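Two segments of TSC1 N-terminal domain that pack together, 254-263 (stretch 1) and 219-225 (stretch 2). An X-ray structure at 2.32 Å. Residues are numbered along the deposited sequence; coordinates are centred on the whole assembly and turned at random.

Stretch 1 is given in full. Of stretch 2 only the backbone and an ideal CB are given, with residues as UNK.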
# COMPACT_ATOMS: atom_id res chain seq x y z
N MSE B 254 -0.25 21.68 -5.71
CA MSE B 254 0.27 22.57 -4.68
C MSE B 254 -0.85 23.27 -3.91
O MSE B 254 -0.68 23.65 -2.75
CB MSE B 254 1.20 23.63 -5.30
CG MSE B 254 2.46 23.07 -5.93
SE MSE B 254 3.57 24.44 -6.79
CE MSE B 254 4.21 25.35 -5.19
N LEU B 255 -2.01 23.42 -4.55
CA LEU B 255 -3.08 24.22 -3.97
C LEU B 255 -3.96 23.41 -3.03
O LEU B 255 -4.41 23.92 -2.00
CB LEU B 255 -3.92 24.85 -5.08
CG LEU B 255 -3.35 26.06 -5.81
CD1 LEU B 255 -4.11 26.28 -7.11
CD2 LEU B 255 -3.41 27.29 -4.93
N LEU B 256 -4.22 22.15 -3.38
CA LEU B 256 -5.18 21.35 -2.62
C LEU B 256 -4.87 21.23 -1.13
O LEU B 256 -5.82 21.29 -0.33
CB LEU B 256 -5.29 19.95 -3.25
CG LEU B 256 -5.91 19.91 -4.65
CD1 LEU B 256 -5.96 18.48 -5.17
CD2 LEU B 256 -7.30 20.54 -4.64
N PRO B 257 -3.62 21.07 -0.68
CA PRO B 257 -3.38 20.97 0.78
C PRO B 257 -3.76 22.23 1.56
O PRO B 257 -3.78 22.17 2.80
CB PRO B 257 -1.87 20.70 0.87
CG PRO B 257 -1.52 20.09 -0.43
CD PRO B 257 -2.39 20.77 -1.44
N PHE B 258 -4.05 23.34 0.89
CA PHE B 258 -4.44 24.56 1.59
C PHE B 258 -5.95 24.69 1.78
O PHE B 258 -6.38 25.57 2.54
CB PHE B 258 -3.91 25.79 0.84
CG PHE B 258 -2.43 25.99 0.96
CD1 PHE B 258 -1.56 25.38 0.06
CD2 PHE B 258 -1.90 26.77 1.97
CE1 PHE B 258 -0.19 25.56 0.18
CE2 PHE B 258 -0.54 26.95 2.09
CZ PHE B 258 0.32 26.35 1.19
N PHE B 259 -6.75 23.86 1.13
CA PHE B 259 -8.19 23.84 1.36
C PHE B 259 -8.76 22.45 1.07
O PHE B 259 -9.67 22.31 0.24
CB PHE B 259 -8.89 24.90 0.50
CG PHE B 259 -8.36 24.99 -0.91
CD1 PHE B 259 -7.28 25.80 -1.21
CD2 PHE B 259 -8.97 24.28 -1.94
CE1 PHE B 259 -6.80 25.89 -2.50
CE2 PHE B 259 -8.49 24.37 -3.23
CZ PHE B 259 -7.41 25.18 -3.52
N PRO B 260 -8.27 21.40 1.75
CA PRO B 260 -8.71 20.04 1.39
C PRO B 260 -10.16 19.75 1.75
O PRO B 260 -10.79 18.93 1.08
CB PRO B 260 -7.75 19.15 2.18
CG PRO B 260 -7.41 19.97 3.38
CD PRO B 260 -7.37 21.40 2.91
N GLY B 261 -10.70 20.40 2.77
CA GLY B 261 -12.08 20.17 3.17
C GLY B 261 -13.12 20.88 2.34
O GLY B 261 -14.32 20.66 2.55
N ASP B 262 -12.70 21.74 1.41
CA ASP B 262 -13.62 22.53 0.60
C ASP B 262 -13.75 22.02 -0.83
O ASP B 262 -14.49 22.61 -1.62
CB ASP B 262 -13.18 23.99 0.59
CG ASP B 262 -13.04 24.57 1.98
OD1 ASP B 262 -13.98 24.44 2.78
OD2 ASP B 262 -11.98 25.16 2.27
N ILE B 263 -13.05 20.94 -1.19
CA ILE B 263 -13.03 20.46 -2.57
C ILE B 263 -14.04 19.35 -2.80
O ILE B 263 -14.06 18.75 -3.88
CB ILE B 263 -11.62 20.00 -2.97
CG1 ILE B 263 -11.22 18.74 -2.19
CG2 ILE B 263 -10.60 21.11 -2.73
CD1 ILE B 263 -9.87 18.18 -2.58
N UNK B 219 -3.55 32.85 3.19
CA UNK B 219 -4.94 32.84 2.73
C UNK B 219 -5.09 32.28 1.32
O UNK B 219 -5.85 32.80 0.50
CB UNK B 219 -5.51 34.26 2.78
N UNK B 220 -4.35 31.21 1.02
CA UNK B 220 -4.46 30.57 -0.29
C UNK B 220 -5.85 29.99 -0.53
O UNK B 220 -6.21 29.76 -1.69
CB UNK B 220 -3.41 29.47 -0.42
N UNK B 221 -6.62 29.73 0.53
CA UNK B 221 -7.98 29.24 0.35
C UNK B 221 -8.88 30.25 -0.35
O UNK B 221 -9.94 29.87 -0.86
CB UNK B 221 -8.58 28.87 1.71
N UNK B 222 -8.48 31.52 -0.40
CA UNK B 222 -9.26 32.54 -1.09
C UNK B 222 -9.35 32.30 -2.59
O UNK B 222 -10.12 32.99 -3.26
CB UNK B 222 -8.65 33.92 -0.83
N UNK B 223 -8.56 31.36 -3.13
CA UNK B 223 -8.65 31.03 -4.55
C UNK B 223 -9.99 30.43 -4.91
O UNK B 223 -10.38 30.42 -6.08
CB UNK B 223 -7.53 30.06 -4.94
N UNK B 224 -10.73 29.90 -3.93
CA UNK B 224 -12.05 29.36 -4.22
C UNK B 224 -13.08 30.47 -4.39
O UNK B 224 -14.06 30.30 -5.13
CB UNK B 224 -12.49 28.40 -3.11
N UNK B 225 -12.87 31.61 -3.73
CA UNK B 225 -13.70 32.79 -3.91
C UNK B 225 -13.24 33.66 -5.07
O UNK B 225 -13.50 34.87 -5.08
CB UNK B 225 -13.71 33.62 -2.62

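Stretch 1 presents an almost wholly apolar surface to stretch 2: the Leu255 side chain, the rings of Phe258 and Phe259, and, farther along, Asp262. The backbone of stretch 2 is a short 3-10 segment over 220-223, so successive CB atoms fan out and only some of them meet this surface.

Position 219 has phi/psi of 59/41, a left-handed conformation that glycine and asparagine adopt most readily, though other residues tolerate it. Its CB points away from stretch 1, which therefore sets no demand on the side chain. The deposited residue is His219; its O accepts a hydrogen bond from the backbone N of 222.

At position 220 the CB points toward stretch 1. The ideal CB lies 3.9 Å from Phe258 CG and 5.0 Å from Leu255 CD2, with no polar side chain nearby to pair with. An apolar residue is expected: alanine would already touch the ring, while leucine, methionine or isoleucine could spread over it. It is Leu220, with chi1 m and chi2 t. Its CD1 sits 3.4 Å from the centroid of the Phe258 ring, 4° off the normal, a CH-pi contact made almost squarely over the face. The methyl approaches Phe258 CZ to 3.5 Å.

Position 221 is where the two backbones come closest in register, its CA being 5.5 Å from that of Phe259. The CB points sideways, with the ideal CB 4.1 Å from Phe258 O and 4.2 Å from Phe259 CB. The first carbon of almost any side chain can pack here, and beyond it a long or polar group could turn outward. The residue is Tyr221. Its CB rests against Phe259 CB at 4.2 Å, whereas the end of the side chain leads away, so the phenol hydroxyl takes no part in the contact.

Position 222 points its CB away, with nothing of stretch 1 within reach; many residues would serve. Leu222 occupies it and makes no contact across the stretches.

Position 223 turns toward stretch 1 again, one 3-10 turn after Leu220. The ideal CB is 4.9 Å from Phe259 CE1 and 5.0 Å from Leu255 CD2, leaving room for an aliphatic chain such as valine, isoleucine, leucine or methionine. Ile223 reaches both neighbours with different branches: CG2 lies 3.5 Å from Phe259 CE1, and CD1, at the end of an extended chain, lies 3.6 Å from Leu255 CD1.

At position 224 the CB points toward stretch 1, but from a distance, since nothing lies within 5.5 Å of the ideal CB. A longer side chain is needed: an apolar one could cover the Phe259 ring, and a basic one might approach the Asp262 carboxylate. Leu224 takes the apolar course. Its CG lies over one face of Phe259, and its CD1 is 3.7 Å from Phe259 CD2 and 3.5 Å from Asp262 CB.

Position 225 is out of reach of stretch 1, and a polar residue is as suitable as any; Gln225 is found there.

Stretch 2 219-225: HLYLILQ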
# COMPACT_ATOMS: atom_id res chain seq x y z
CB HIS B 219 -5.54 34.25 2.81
CG HIS B 219 -5.31 34.92 4.13
ND1 HIS B 219 -4.52 36.03 4.28
CD2 HIS B 219 -5.77 34.62 5.37
CE1 HIS B 219 -4.50 36.40 5.54
NE2 HIS B 219 -5.25 35.56 6.23
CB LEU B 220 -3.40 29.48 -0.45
CG LEU B 220 -2.01 29.98 -0.85
CD1 LEU B 220 -1.04 28.83 -0.95
CD2 LEU B 220 -2.09 30.74 -2.17
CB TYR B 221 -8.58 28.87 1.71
CG TYR B 221 -8.57 30.00 2.71
CD1 TYR B 221 -9.60 30.93 2.75
CD2 TYR B 221 -7.53 30.14 3.62
CE1 TYR B 221 -9.60 31.97 3.67
CE2 TYR B 221 -7.52 31.17 4.54
CZ TYR B 221 -8.55 32.08 4.56
OH TYR B 221 -8.54 33.11 5.47
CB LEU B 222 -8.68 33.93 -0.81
CG LEU B 222 -8.79 34.45 0.62
CD1 LEU B 222 -8.15 35.83 0.74
CD2 LEU B 222 -10.24 34.49 1.07
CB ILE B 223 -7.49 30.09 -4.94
CG1 ILE B 223 -7.31 30.07 -6.46
CG2 ILE B 223 -7.73 28.69 -4.41
CD1 ILE B 223 -6.20 29.18 -6.94
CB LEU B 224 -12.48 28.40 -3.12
CG LEU B 224 -11.60 27.16 -2.99
CD1 LEU B 224 -12.19 26.20 -1.98
CD2 LEU B 224 -11.42 26.48 -4.34
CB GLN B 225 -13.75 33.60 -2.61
CG GLN B 225 -14.43 32.85 -1.47
CD GLN B 225 -14.34 33.57 -0.15
OE1 GLN B 225 -14.18 34.79 -0.09
NE2 GLN B 225 -14.45 32.81 0.94
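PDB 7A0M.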